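Local coordinates for protein metallo-beta-lactamase (Serratia marcescens, PDB 6K4X) that hydrolyses beta-lactam antibiotics as a zinc-dependent subclass B3 metallo-beta-lactamase, here with 4-amino-2-sulfanylbenzoic acid bound in its dizinc active site, at residues S7-F12 with T223-A228; V92-G95 with T101-T104; W159-Q164 with K168-A173. All coordinates share one frame; numbering follows the deposited sequence. Where two conformers were deposited one is given.

Overall arrangement
The three contacts lie in different parts of one alphabeta/betaalpha metallo-beta-lactamase fold, and none touches another. Contact 1 joins the chain before strand 12-15 to helix 221-231, closing a loop within which contacts 2 and 3 are both nested. Contacts 1 and 2 lie on opposite sides of the chain's centre, with their own centres 28 Å apart. Contact 2 sets helix 99-104 on a strand of the seven-stranded sheet and contact 3 pairs two strands of the five-stranded one, their nearest atoms about 11 Å apart. Both lie nearer the dinuclear zinc site: the side chains of L102 and F172 lie about 11 Å and 10 Å, respectively, from a zinc ion. Contact 1 is remote from that site.

Contact 1: S7-F12 with T223-A228; sequences SPQQPF and TRQQRA
The F12 ring receives the Q225 amide over one face, with NE2 of Q225 3.4 Å above the ring plane and displaced toward the rim; at the ring edge, in plane, sits O of Q10. NE2 of Q225 is nearest to CD1 of F12, at 3.4 Å, and the amide is tilted 37° against the ring. Q225 spans the gap by running extended from CG, which is anti to the backbone N (chi1 179°).

The polar link between the segments is made by two waters. One donates to OE1 of Q225 at 2.7 Å and accepts from NE2 of Q9 at 3.0 Å; the other donates to O of Q10 and accepts from NE2 of Q225 at 2.9 Å. NE2 of Q9 also bonds O of Q10 (3.2 Å, 158° at the hydrogen), a carbonyl that thus takes two bonds, while OE1 of Q9 is held by R3.

At this surface contact, the chain entering strand 12-15 lies against helix 221-231. M221 and W222 of that helix also touch F12, whose ring meets Y20 of strand 18-20 nearly parallel, and Y236 in the following loop touches both F12 and Q225.

Contact 2: V92-G95 with T101-T104; sequences VLAG and TLRT
L102 meets V92 and A94 through a single methyl group, CD1. The closer approach is to CB of A94, where the carbon-carbon distance of 3.4 Å is shorter than a usual van der Waals contact; CG1 of V92 stands 4.2 Å from the same methyl. CD1 thus reaches two residues spaced two apart on the strand, whose CB atoms both point toward the helix, as alternation along a beta strand requires. L93 between them points the other way.

The leucine conformation explains the reach. CG of L102 lies beside its backbone N and opposite the carbonyl carbon (chi1 -69°), and the chi2 of 175° carries CD1 out at the far end of the chain, toward the strand. In V92 the branch that touches is the one anti to the backbone N: chi1 of 178° turns CG1 toward L102. The two branched side chains meet at an oblique angle. The alanine methyl needs no rotation to take part, its position being fixed by the backbone.

All three residues are buried, and the interaction is wholly apolar. The contact belongs to the beta-alpha-beta unit of strand 91-95, helix 99-104 and strand 126-129. Strand 91-95 bonds through its backbone to K125 and R127 along one edge and to I68 and S70 along the other; I81 and Q85 of helix 81-88 also touch V92.

Contact 3: W159-Q164 with K168-A173; sequences WQSCEQ and KDVVFA
Four backbone hydrogen bonds join W159 to V170 and S161 to K168, the two hydrogen-bonded pairs of an antiparallel ladder. The W159-V170 pair is bonded in both directions: N of V170 to O of W159 at 2.8 Å, and N of W159 to O of V170 at 3.0 Å. S161 and K168 are likewise joined twice. Between them Q160 and D169 form the non-hydrogen-bonded pair, where CA of Q160 makes a CH...O contact of 3.3 Å with O of K168.

The apolar contact centres on the W159 indole. V170 lies over one face of it: its CB stands 3.8 Å from the centroid of the five-membered ring and 24° off the normal, a CH-pi contact, while CG1 lies above the CE2-CZ2 rim, 3.5 Å from CZ2 of W159. The tryptophan CG sits between the backbone N and carbonyl carbon (chi1 62°), folding the indole across to the neighbouring strand. Farther along, CH2 of W159 lies 3.9 Å from CB of F172 and meets the phenylalanine ring at its edge.

Among the polar side chains, Q160 and D169 run alongside each other, their amide and carboxylate planes turned 54° apart. NE2 of Q160 comes within 2.8 Å of OD1 of D169, but the angle is too poor for a hydrogen bond.

This is the beta hairpin of strands 155-163 and 166-173, also linked by the C162-C167 disulfide near its turn. W159, V170 and F172 form the apolar part of one face, which S161 and K168 continue toward the turn with polar groups, OG of S161 bonding N17 and T18; Q160 and D169 lie on the opposite face. Strand pairing therefore rests on the four backbone bonds, to which the Q160-D169 approach adds none, while W159 and F172 reach V29 of the other sheet and NE1 of W159 is bonded to T18.

Contact 1: S7-F12 with T223-A228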
# COMPACT_ATOMS: atom_id res chain seq x y z
N SER A 7 -3.60 2.41 -15.62
CA SER A 7 -3.66 1.52 -16.78
C SER A 7 -4.28 0.18 -16.41
O SER A 7 -4.02 -0.40 -15.34
CB SER A 7 -2.31 1.30 -17.37
OG SER A 7 -1.41 0.73 -16.43
N PRO A 8 -5.05 -0.42 -17.35
CA PRO A 8 -5.46 -1.81 -17.19
C PRO A 8 -4.28 -2.73 -16.93
O PRO A 8 -3.14 -2.50 -17.39
CB PRO A 8 -6.13 -2.12 -18.53
CG PRO A 8 -6.72 -0.79 -18.92
CD PRO A 8 -5.66 0.22 -18.53
N GLN A 9 -4.56 -3.82 -16.21
CA GLN A 9 -3.58 -4.83 -15.86
C GLN A 9 -4.34 -6.12 -15.53
O GLN A 9 -5.18 -6.12 -14.64
CB GLN A 9 -2.73 -4.38 -14.67
CG GLN A 9 -1.87 -5.48 -14.06
CD GLN A 9 -0.82 -5.99 -15.00
OE1 GLN A 9 -0.04 -5.21 -15.56
NE2 GLN A 9 -0.76 -7.31 -15.15
N GLN A 10 -4.09 -7.18 -16.28
CA GLN A 10 -4.82 -8.41 -16.06
C GLN A 10 -4.45 -8.89 -14.66
O GLN A 10 -3.27 -9.03 -14.33
CB GLN A 10 -4.45 -9.46 -17.11
CG GLN A 10 -5.34 -10.69 -17.07
CD GLN A 10 -6.75 -10.41 -17.53
OE1 GLN A 10 -6.97 -9.56 -18.40
NE2 GLN A 10 -7.71 -11.11 -16.95
N PRO A 11 -5.43 -9.19 -13.79
CA PRO A 11 -5.10 -9.57 -12.42
C PRO A 11 -4.53 -10.99 -12.35
O PRO A 11 -4.68 -11.78 -13.28
CB PRO A 11 -6.43 -9.43 -11.67
CG PRO A 11 -7.45 -9.71 -12.76
CD PRO A 11 -6.88 -9.06 -14.00
N PHE A 12 -3.88 -11.29 -11.23
CA PHE A 12 -3.19 -12.56 -11.10
C PHE A 12 -3.04 -12.89 -9.63
O PHE A 12 -2.96 -12.01 -8.76
CB PHE A 12 -1.82 -12.52 -11.78
CG PHE A 12 -0.88 -11.41 -11.36
CD1 PHE A 12 -1.02 -10.15 -11.90
CD2 PHE A 12 0.14 -11.63 -10.45
CE1 PHE A 12 -0.16 -9.13 -11.54
CE2 PHE A 12 1.01 -10.61 -10.09
CZ PHE A 12 0.84 -9.36 -10.62
N THR A 223 9.29 -7.88 -13.35
CA THR A 223 10.34 -8.88 -13.53
C THR A 223 9.97 -10.20 -12.84
O THR A 223 10.17 -11.30 -13.41
CB THR A 223 11.69 -8.37 -13.03
OG1 THR A 223 12.00 -7.20 -13.79
CG2 THR A 223 12.79 -9.39 -13.17
N ARG A 224 9.47 -10.12 -11.60
CA ARG A 224 9.08 -11.32 -10.87
C ARG A 224 7.94 -12.05 -11.58
O ARG A 224 7.92 -13.28 -11.64
CB ARG A 224 8.68 -10.98 -9.43
CG ARG A 224 9.84 -10.53 -8.58
CD ARG A 224 9.37 -10.16 -7.18
NE ARG A 224 10.42 -9.63 -6.34
CZ ARG A 224 11.35 -10.36 -5.75
NH1 ARG A 224 11.35 -11.68 -5.89
NH2 ARG A 224 12.25 -9.77 -4.97
N GLN A 225 6.95 -11.31 -12.07
CA GLN A 225 5.82 -11.96 -12.72
C GLN A 225 6.32 -12.71 -13.96
O GLN A 225 5.84 -13.82 -14.26
CB GLN A 225 4.73 -10.94 -13.06
CG GLN A 225 3.56 -11.62 -13.76
CD GLN A 225 2.56 -10.63 -14.28
OE1 GLN A 225 2.92 -9.60 -14.85
NE2 GLN A 225 1.31 -11.01 -14.18
N GLN A 226 7.23 -12.11 -14.72
CA GLN A 226 7.80 -12.75 -15.91
C GLN A 226 8.55 -14.02 -15.48
O GLN A 226 8.44 -15.08 -16.11
CB GLN A 226 8.65 -11.73 -16.67
CG GLN A 226 7.79 -10.66 -17.35
CD GLN A 226 8.53 -9.50 -17.99
OE1 GLN A 226 9.48 -8.94 -17.45
NE2 GLN A 226 8.05 -9.11 -19.16
N ARG A 227 9.32 -13.95 -14.40
CA ARG A 227 10.00 -15.12 -13.87
C ARG A 227 9.00 -16.21 -13.47
O ARG A 227 9.26 -17.39 -13.67
CB ARG A 227 10.83 -14.75 -12.64
CG ARG A 227 12.14 -14.05 -12.96
CD ARG A 227 12.75 -13.49 -11.69
NE ARG A 227 13.01 -14.55 -10.73
CZ ARG A 227 12.96 -14.44 -9.42
NH1 ARG A 227 12.98 -13.24 -8.84
NH2 ARG A 227 12.96 -15.55 -8.69
N ALA A 228 7.85 -15.81 -12.91
CA ALA A 228 6.86 -16.75 -12.41
C ALA A 228 6.27 -17.60 -13.54
O ALA A 228 5.80 -18.72 -13.28
CB ALA A 228 5.76 -16.02 -11.69
O HOH W 1 1.87 -7.72 -16.55
O HOH W 2 -1.31 -10.71 -15.43

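Contact 2: V92-G95 with T101-T104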
# COMPACT_ATOMS: atom_id res chain seq x y z
N VAL A 92 -13.37 1.80 5.22
CA VAL A 92 -12.01 2.16 4.88
C VAL A 92 -11.20 2.32 6.17
O VAL A 92 -11.61 3.07 7.06
CB VAL A 92 -12.00 3.46 4.07
CG1 VAL A 92 -10.59 3.89 3.74
CG2 VAL A 92 -12.85 3.33 2.81
N LEU A 93 -10.06 1.65 6.27
CA LEU A 93 -9.23 1.71 7.46
C LEU A 93 -7.89 2.34 7.11
O LEU A 93 -7.29 2.02 6.09
CB LEU A 93 -9.01 0.32 8.03
CG LEU A 93 -10.28 -0.42 8.44
CD1 LEU A 93 -9.94 -1.79 8.98
CD2 LEU A 93 -11.08 0.34 9.46
N ALA A 94 -7.39 3.20 8.00
CA ALA A 94 -6.19 3.95 7.75
C ALA A 94 -5.52 4.34 9.06
O ALA A 94 -6.16 4.39 10.14
CB ALA A 94 -6.50 5.18 6.94
N GLY A 95 -4.26 4.75 8.95
CA GLY A 95 -3.58 5.33 10.08
C GLY A 95 -4.28 6.60 10.53
O GLY A 95 -4.82 7.35 9.73
N THR A 101 -7.42 13.18 5.66
CA THR A 101 -7.03 13.32 4.29
C THR A 101 -7.88 12.41 3.41
O THR A 101 -8.33 12.80 2.32
CB THR A 101 -5.56 12.97 4.07
OG1 THR A 101 -4.76 13.77 4.94
CG2 THR A 101 -5.17 13.20 2.63
N LEU A 102 -8.12 11.17 3.84
CA LEU A 102 -8.94 10.28 3.03
C LEU A 102 -10.39 10.77 2.96
O LEU A 102 -11.07 10.56 1.95
CB LEU A 102 -8.91 8.86 3.60
CG LEU A 102 -7.56 8.14 3.47
CD1 LEU A 102 -7.62 6.80 4.16
CD2 LEU A 102 -7.14 7.97 2.01
N ARG A 103 -10.89 11.38 4.03
CA ARG A 103 -12.26 11.86 4.03
C ARG A 103 -12.41 13.07 3.12
O ARG A 103 -13.46 13.20 2.49
CB ARG A 103 -12.72 12.30 5.42
CG ARG A 103 -12.93 11.12 6.34
CD ARG A 103 -13.24 11.55 7.74
NE ARG A 103 -13.69 10.38 8.48
CZ ARG A 103 -13.86 10.37 9.80
NH1 ARG A 103 -13.55 11.44 10.52
NH2 ARG A 103 -14.34 9.28 10.37
N THR A 104 -11.41 13.94 3.05
CA THR A 104 -11.56 15.19 2.29
C THR A 104 -10.89 15.12 0.92
O THR A 104 -11.22 15.93 0.05
CB THR A 104 -10.97 16.37 3.07
OG1 THR A 104 -9.57 16.14 3.19
CG2 THR A 104 -11.62 16.57 4.41

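Contact 3: W159-Q164 with K168-A173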
# COMPACT_ATOMS: atom_id res chain seq x y z
N TRP A 159 -0.01 -10.07 6.47
CA TRP A 159 -0.87 -11.20 6.68
C TRP A 159 -0.15 -12.47 6.26
O TRP A 159 0.99 -12.43 5.80
CB TRP A 159 -2.18 -11.03 5.93
CG TRP A 159 -2.03 -10.94 4.44
CD1 TRP A 159 -2.01 -11.96 3.54
CD2 TRP A 159 -1.91 -9.73 3.67
NE1 TRP A 159 -1.87 -11.48 2.27
CE2 TRP A 159 -1.82 -10.11 2.31
CE3 TRP A 159 -1.91 -8.37 3.99
CZ2 TRP A 159 -1.71 -9.16 1.30
CZ3 TRP A 159 -1.79 -7.44 3.00
CH2 TRP A 159 -1.71 -7.83 1.67
N GLN A 160 -0.82 -13.61 6.43
CA GLN A 160 -0.30 -14.88 5.99
C GLN A 160 -1.25 -15.47 4.97
O GLN A 160 -2.46 -15.46 5.20
CB GLN A 160 -0.14 -15.84 7.15
CG GLN A 160 0.84 -15.32 8.19
CD GLN A 160 1.46 -16.41 9.03
OE1 GLN A 160 1.16 -17.59 8.88
NE2 GLN A 160 2.34 -15.99 9.92
N SER A 161 -0.71 -16.00 3.87
CA SER A 161 -1.49 -16.74 2.91
C SER A 161 -0.89 -18.13 2.76
O SER A 161 0.33 -18.30 2.84
CB SER A 161 -1.53 -16.05 1.56
OG SER A 161 -2.36 -14.89 1.58
N CYS A 162 -1.75 -19.12 2.50
CA CYS A 162 -1.32 -20.50 2.53
C CYS A 162 -1.88 -21.25 1.32
O CYS A 162 -2.95 -20.94 0.82
CB CYS A 162 -1.78 -21.18 3.82
SG CYS A 162 -1.34 -20.34 5.36
N GLU A 163 -1.14 -22.28 0.92
CA GLU A 163 -1.55 -23.23 -0.13
C GLU A 163 -1.37 -24.65 0.42
O GLU A 163 -0.23 -25.08 0.62
CB GLU A 163 -0.72 -23.05 -1.40
CG GLU A 163 -0.95 -21.71 -2.10
CD GLU A 163 -0.15 -21.49 -3.38
OE1 GLU A 163 0.59 -22.41 -3.81
OE2 GLU A 163 -0.25 -20.39 -3.97
N GLN A 164 -2.47 -25.34 0.73
CA GLN A 164 -2.43 -26.71 1.25
C GLN A 164 -1.47 -26.75 2.45
O GLN A 164 -0.66 -27.67 2.63
CB GLN A 164 -2.04 -27.71 0.16
CG GLN A 164 -3.09 -27.87 -0.93
CD GLN A 164 -4.17 -28.85 -0.56
OE1 GLN A 164 -3.90 -29.89 0.05
NE2 GLN A 164 -5.40 -28.51 -0.92
N LYS A 168 3.06 -18.38 3.78
CA LYS A 168 4.03 -17.35 3.57
C LYS A 168 3.51 -16.06 4.21
O LYS A 168 2.32 -15.76 4.17
CB LYS A 168 4.24 -17.07 2.08
CG LYS A 168 4.75 -18.24 1.26
CD LYS A 168 6.16 -18.58 1.54
CE LYS A 168 6.62 -19.74 0.68
NZ LYS A 168 7.88 -20.34 1.17
N ASP A 169 4.45 -15.28 4.73
CA ASP A 169 4.17 -13.97 5.25
C ASP A 169 4.21 -12.96 4.12
O ASP A 169 5.24 -12.81 3.44
CB ASP A 169 5.19 -13.60 6.32
CG ASP A 169 5.07 -14.49 7.53
OD1 ASP A 169 3.94 -14.97 7.82
OD2 ASP A 169 6.11 -14.79 8.12
N VAL A 170 3.09 -12.28 3.93
CA VAL A 170 2.91 -11.29 2.87
C VAL A 170 2.88 -9.90 3.49
O VAL A 170 2.27 -9.68 4.53
CB VAL A 170 1.61 -11.56 2.11
CG1 VAL A 170 1.46 -10.60 0.94
CG2 VAL A 170 1.52 -13.00 1.64
N VAL A 171 3.58 -8.97 2.85
CA VAL A 171 3.68 -7.58 3.30
C VAL A 171 3.26 -6.68 2.14
O VAL A 171 3.85 -6.78 1.06
CB VAL A 171 5.11 -7.24 3.74
CG1 VAL A 171 5.21 -5.78 4.14
CG2 VAL A 171 5.60 -8.17 4.85
N PHE A 172 2.27 -5.82 2.36
CA PHE A 172 1.93 -4.75 1.43
C PHE A 172 2.62 -3.51 1.95
O PHE A 172 2.21 -2.93 2.95
CB PHE A 172 0.42 -4.61 1.28
CG PHE A 172 -0.01 -3.80 0.08
CD1 PHE A 172 0.29 -2.46 -0.02
CD2 PHE A 172 -0.70 -4.39 -0.95
CE1 PHE A 172 -0.11 -1.71 -1.12
CE2 PHE A 172 -1.12 -3.64 -2.03
CZ PHE A 172 -0.83 -2.31 -2.12
N ALA A 173 3.74 -3.18 1.32
CA ALA A 173 4.67 -2.19 1.87
C ALA A 173 4.27 -0.78 1.43
O ALA A 173 4.23 -0.48 0.23
CB ALA A 173 6.07 -2.53 1.43